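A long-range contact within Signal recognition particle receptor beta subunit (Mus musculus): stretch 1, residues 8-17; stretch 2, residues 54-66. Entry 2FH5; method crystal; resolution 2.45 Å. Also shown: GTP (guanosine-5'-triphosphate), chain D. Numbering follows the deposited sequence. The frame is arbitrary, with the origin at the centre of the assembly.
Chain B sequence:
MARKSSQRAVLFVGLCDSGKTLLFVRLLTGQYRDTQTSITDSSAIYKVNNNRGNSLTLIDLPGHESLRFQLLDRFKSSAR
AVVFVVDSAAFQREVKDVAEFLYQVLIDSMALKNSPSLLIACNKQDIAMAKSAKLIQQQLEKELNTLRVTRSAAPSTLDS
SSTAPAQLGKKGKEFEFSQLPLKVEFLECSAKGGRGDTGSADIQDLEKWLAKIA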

# COMPACT_ATOMS: atom_id res chain seq x y z
N ARG B 8 -13.39 -13.93 10.04
CA ARG B 8 -13.67 -12.47 9.88
C ARG B 8 -12.47 -11.65 9.36
O ARG B 8 -11.38 -12.18 9.12
CB ARG B 8 -14.16 -11.86 11.19
CG ARG B 8 -15.44 -12.43 11.72
CD ARG B 8 -16.00 -11.55 12.81
NE ARG B 8 -16.69 -10.38 12.27
CZ ARG B 8 -17.22 -9.43 13.03
NH1 ARG B 8 -17.15 -9.49 14.35
NH2 ARG B 8 -17.85 -8.40 12.47
N ALA B 9 -12.68 -10.35 9.23
CA ALA B 9 -11.69 -9.45 8.69
C ALA B 9 -10.65 -8.88 9.63
O ALA B 9 -10.91 -8.62 10.81
CB ALA B 9 -12.41 -8.32 7.98
N VAL B 10 -9.45 -8.71 9.07
CA VAL B 10 -8.33 -8.10 9.76
C VAL B 10 -7.99 -6.85 8.93
O VAL B 10 -7.63 -6.96 7.77
CB VAL B 10 -7.08 -8.98 9.78
CG1 VAL B 10 -5.98 -8.26 10.55
CG2 VAL B 10 -7.39 -10.33 10.41
N LEU B 11 -8.13 -5.68 9.53
CA LEU B 11 -7.82 -4.43 8.85
C LEU B 11 -6.38 -3.96 9.06
O LEU B 11 -5.90 -3.90 10.20
CB LEU B 11 -8.78 -3.35 9.33
CG LEU B 11 -10.25 -3.77 9.36
CD1 LEU B 11 -11.11 -2.56 9.75
CD2 LEU B 11 -10.66 -4.32 8.00
N PHE B 12 -5.67 -3.65 7.98
CA PHE B 12 -4.31 -3.12 8.09
C PHE B 12 -4.47 -1.61 7.83
O PHE B 12 -4.96 -1.20 6.78
CB PHE B 12 -3.39 -3.74 7.05
CG PHE B 12 -3.02 -5.17 7.34
CD1 PHE B 12 -3.95 -6.19 7.21
CD2 PHE B 12 -1.74 -5.49 7.80
CE1 PHE B 12 -3.62 -7.51 7.54
CE2 PHE B 12 -1.41 -6.81 8.13
CZ PHE B 12 -2.36 -7.82 7.99
N VAL B 13 -4.07 -0.80 8.81
CA VAL B 13 -4.21 0.64 8.70
C VAL B 13 -2.91 1.27 9.14
O VAL B 13 -2.12 0.61 9.80
CB VAL B 13 -5.37 1.18 9.61
CG1 VAL B 13 -6.73 0.60 9.17
CG2 VAL B 13 -5.08 0.82 11.06
N GLY B 14 -2.69 2.54 8.80
CA GLY B 14 -1.46 3.22 9.17
C GLY B 14 -1.18 4.32 8.18
O GLY B 14 -1.81 4.38 7.11
N LEU B 15 -0.21 5.18 8.51
CA LEU B 15 0.11 6.30 7.62
C LEU B 15 0.61 5.77 6.29
O LEU B 15 0.93 4.59 6.17
CB LEU B 15 1.20 7.22 8.22
CG LEU B 15 0.94 7.78 9.62
CD1 LEU B 15 2.15 8.54 10.07
CD2 LEU B 15 -0.31 8.63 9.65
N CYS B 16 0.63 6.65 5.30
CA CYS B 16 1.16 6.31 3.98
C CYS B 16 2.58 5.82 4.16
O CYS B 16 3.30 6.32 5.02
CB CYS B 16 1.20 7.54 3.09
SG CYS B 16 -0.41 8.00 2.47
N ASP B 17 2.97 4.83 3.37
CA ASP B 17 4.33 4.32 3.45
C ASP B 17 4.71 3.56 4.70
O ASP B 17 5.90 3.33 4.92
CB ASP B 17 5.34 5.45 3.28
CG ASP B 17 5.29 6.06 1.91
OD1 ASP B 17 5.58 5.31 0.94
OD2 ASP B 17 4.97 7.26 1.81
N ASN B 54 -7.74 -21.94 10.06
CA ASN B 54 -8.87 -21.05 9.86
C ASN B 54 -8.55 -20.04 8.76
O ASN B 54 -7.39 -19.84 8.39
CB ASN B 54 -9.20 -20.29 11.16
CG ASN B 54 -9.33 -21.20 12.36
OD1 ASN B 54 -8.34 -21.75 12.84
ND2 ASN B 54 -10.56 -21.36 12.85
N SER B 55 -9.58 -19.39 8.24
CA SER B 55 -9.37 -18.41 7.20
C SER B 55 -9.79 -17.03 7.68
O SER B 55 -10.84 -16.86 8.28
CB SER B 55 -10.17 -18.79 5.95
OG SER B 55 -11.55 -18.52 6.13
N LEU B 56 -8.94 -16.04 7.42
CA LEU B 56 -9.22 -14.66 7.78
C LEU B 56 -9.28 -13.85 6.46
O LEU B 56 -8.72 -14.27 5.45
CB LEU B 56 -8.10 -14.11 8.67
CG LEU B 56 -7.91 -14.69 10.08
CD1 LEU B 56 -6.57 -14.27 10.67
CD2 LEU B 56 -9.07 -14.22 10.97
N THR B 57 -9.99 -12.74 6.44
CA THR B 57 -10.01 -11.91 5.24
C THR B 57 -9.13 -10.69 5.50
O THR B 57 -9.53 -9.78 6.21
CB THR B 57 -11.42 -11.42 4.89
OG1 THR B 57 -12.20 -12.51 4.43
CG2 THR B 57 -11.35 -10.36 3.79
N LEU B 58 -7.92 -10.68 4.95
CA LEU B 58 -7.05 -9.52 5.14
C LEU B 58 -7.58 -8.40 4.25
O LEU B 58 -7.93 -8.64 3.09
CB LEU B 58 -5.61 -9.85 4.74
CG LEU B 58 -4.98 -11.14 5.29
CD1 LEU B 58 -3.51 -11.16 4.94
CD2 LEU B 58 -5.14 -11.21 6.80
N ILE B 59 -7.69 -7.20 4.81
CA ILE B 59 -8.14 -6.01 4.09
C ILE B 59 -7.11 -4.90 4.30
O ILE B 59 -6.89 -4.43 5.42
CB ILE B 59 -9.49 -5.51 4.61
CG1 ILE B 59 -10.57 -6.56 4.38
CG2 ILE B 59 -9.85 -4.22 3.92
CD1 ILE B 59 -11.95 -6.10 4.87
N ASP B 60 -6.45 -4.51 3.21
CA ASP B 60 -5.41 -3.48 3.21
C ASP B 60 -6.08 -2.14 2.98
O ASP B 60 -6.63 -1.93 1.92
CB ASP B 60 -4.41 -3.82 2.10
CG ASP B 60 -3.41 -2.68 1.77
OD1 ASP B 60 -2.99 -1.94 2.68
OD2 ASP B 60 -3.04 -2.54 0.57
N LEU B 61 -6.02 -1.22 3.94
CA LEU B 61 -6.67 0.10 3.76
C LEU B 61 -5.70 1.24 3.46
O LEU B 61 -4.68 1.39 4.11
CB LEU B 61 -7.51 0.48 5.00
CG LEU B 61 -8.66 -0.48 5.42
CD1 LEU B 61 -9.44 0.09 6.60
CD2 LEU B 61 -9.60 -0.69 4.24
N PRO B 62 -6.01 2.07 2.45
CA PRO B 62 -5.15 3.19 2.08
C PRO B 62 -4.84 4.11 3.27
O PRO B 62 -5.73 4.42 4.06
CB PRO B 62 -5.97 3.93 1.02
CG PRO B 62 -6.89 2.92 0.49
CD PRO B 62 -7.28 2.12 1.71
N GLY B 63 -3.60 4.56 3.39
CA GLY B 63 -3.27 5.43 4.49
C GLY B 63 -3.45 6.92 4.21
O GLY B 63 -3.36 7.74 5.13
N HIS B 64 -3.71 7.27 2.96
CA HIS B 64 -3.89 8.68 2.65
C HIS B 64 -4.98 9.33 3.53
O HIS B 64 -6.03 8.75 3.76
CB HIS B 64 -4.20 8.87 1.17
CG HIS B 64 -3.87 10.25 0.68
ND1 HIS B 64 -4.82 11.23 0.51
CD2 HIS B 64 -2.67 10.84 0.47
CE1 HIS B 64 -4.23 12.37 0.23
NE2 HIS B 64 -2.92 12.17 0.19
N GLU B 65 -4.68 10.52 4.05
CA GLU B 65 -5.59 11.29 4.90
C GLU B 65 -7.00 11.43 4.33
O GLU B 65 -7.97 11.31 5.05
CB GLU B 65 -5.01 12.69 5.15
CG GLU B 65 -3.91 13.11 4.11
CD GLU B 65 -2.50 12.49 4.40
OE1 GLU B 65 -1.90 12.82 5.46
OE2 GLU B 65 -2.00 11.69 3.58
N SER B 66 -7.10 11.66 3.03
CA SER B 66 -8.39 11.83 2.38
C SER B 66 -9.20 10.56 2.28
O SER B 66 -10.36 10.62 1.89
CB SER B 66 -8.22 12.39 0.96
OG SER B 66 -7.86 11.37 0.03
PG GTP D . -0.12 3.59 1.38
O1G GTP D . 0.25 4.92 0.93
O2G GTP D . -0.71 2.74 0.31
O3G GTP D . -1.05 3.66 2.62
O3B GTP D . 1.41 2.90 1.80
PB GTP D . 1.66 1.49 2.34
O1B GTP D . 1.63 1.49 3.83
O2B GTP D . 0.73 0.43 1.76
O3A GTP D . 3.18 1.31 1.87
PA GTP D . 3.82 0.19 0.97
O1A GTP D . 3.46 -1.13 1.39
O2A GTP D . 3.50 0.44 -0.48
O5' GTP D . 5.33 0.46 1.36
C5' GTP D . 5.90 1.72 1.03
C4' GTP D . 7.37 1.53 0.67
O4' GTP D . 8.11 0.98 1.78
C3' GTP D . 7.62 0.55 -0.48
O3' GTP D . 8.69 1.02 -1.34
C2' GTP D . 7.97 -0.73 0.23
O2' GTP D . 8.65 -1.71 -0.57
C1' GTP D . 8.75 -0.25 1.45
N9 GTP D . 8.63 -1.11 2.62
C8 GTP D . 7.45 -1.64 3.15
N7 GTP D . 7.71 -2.37 4.22
C5 GTP D . 9.10 -2.33 4.41
C6 GTP D . 9.97 -2.90 5.36
O6 GTP D . 9.72 -3.60 6.32
N1 GTP D . 11.36 -2.63 5.22
C2 GTP D . 11.88 -1.85 4.20
N2 GTP D . 13.22 -1.66 4.13
N3 GTP D . 11.03 -1.30 3.29
C4 GTP D . 9.67 -1.55 3.40
O HOH W 1 -0.23 9.57 5.52

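Residues 55-60 form a strand that runs parallel to the strand of stretch 1, the two axes approaching to 4.7 Å with an angle of 25° between their directions. Ser55 lies at the margin of the contact, and Leu56 makes the first substantial approach. Its CA lies 3.6 Å from Arg8 O, a CA-H...O contact, while its CD1 packs 4.0 Å from Val10 CG2.

From Thr57 onward the backbones are joined by a regular ladder. Thr57 N donates to Arg8 O (3.1 Å), and Thr57 O accepts from Val10 N (3.1 Å), so that Thr57 bonds to the residues before and after its bridge partner, Ala9, as parallel pairing requires. The same carbonyl also receives a CA-H...O contact from Ala9 CA at 3.3 Å. Leu58 is paired with Val10 but makes no backbone hydrogen bond to stretch 1; its contribution is apolar. Leu58 CD2 lies 4.2 Å from Val10 CB and 4.1 Å from Phe12 CE1, meeting the phenyl ring at its edge, on the sheet face that carries Val10 and Phe12.

Ile59 repeats the pattern of Thr57 two residues on. Its N donates to Val10 O (3.0 Å) and its O accepts from Phe12 N (2.9 Å), bracketing Leu11. Its side chain lies on the other face, with Ala9 and Leu11: Ile59 CD1 is 3.8 Å from Ala9 CB, and Ile59 CB is 3.8 Å from Leu11 CD2. Asp60 pairs with Phe12, yet its side chain gains little from stretch 1 and is hydrogen-bonded through OD2 elsewhere in the structure. Leu61 N closes the ladder by donating to Phe12 O (3.0 Å). Its side chain points toward stretch 1, and its CD1 packs 3.8 Å from Val13 CG1.

Pro62 turns away without touching stretch 1, but Gly63 returns to close range, with its CA 3.2 Å from Gly14 O. A CB here would fall 2.3 Å from Gly14 O, so the fit depends on the absence of a side chain. Gly63 N donates to O3G of GTP (2.8 Å), and from stretch 1 Asp17 N donates to O3B of the same nucleotide (2.9 Å); the two loops thus hold neighbouring parts of the triphosphate.

Beyond Gly63, Cys16 SG sits 3.4 Å from His64 N and 4.1 Å from His64 CB, with the imidazole ring oblique to the sulfur. A water links the last residues in reach, accepting from Cys16 N (3.1 Å) and donating a weak hydrogen bond to Glu65 OE2 (3.4 Å).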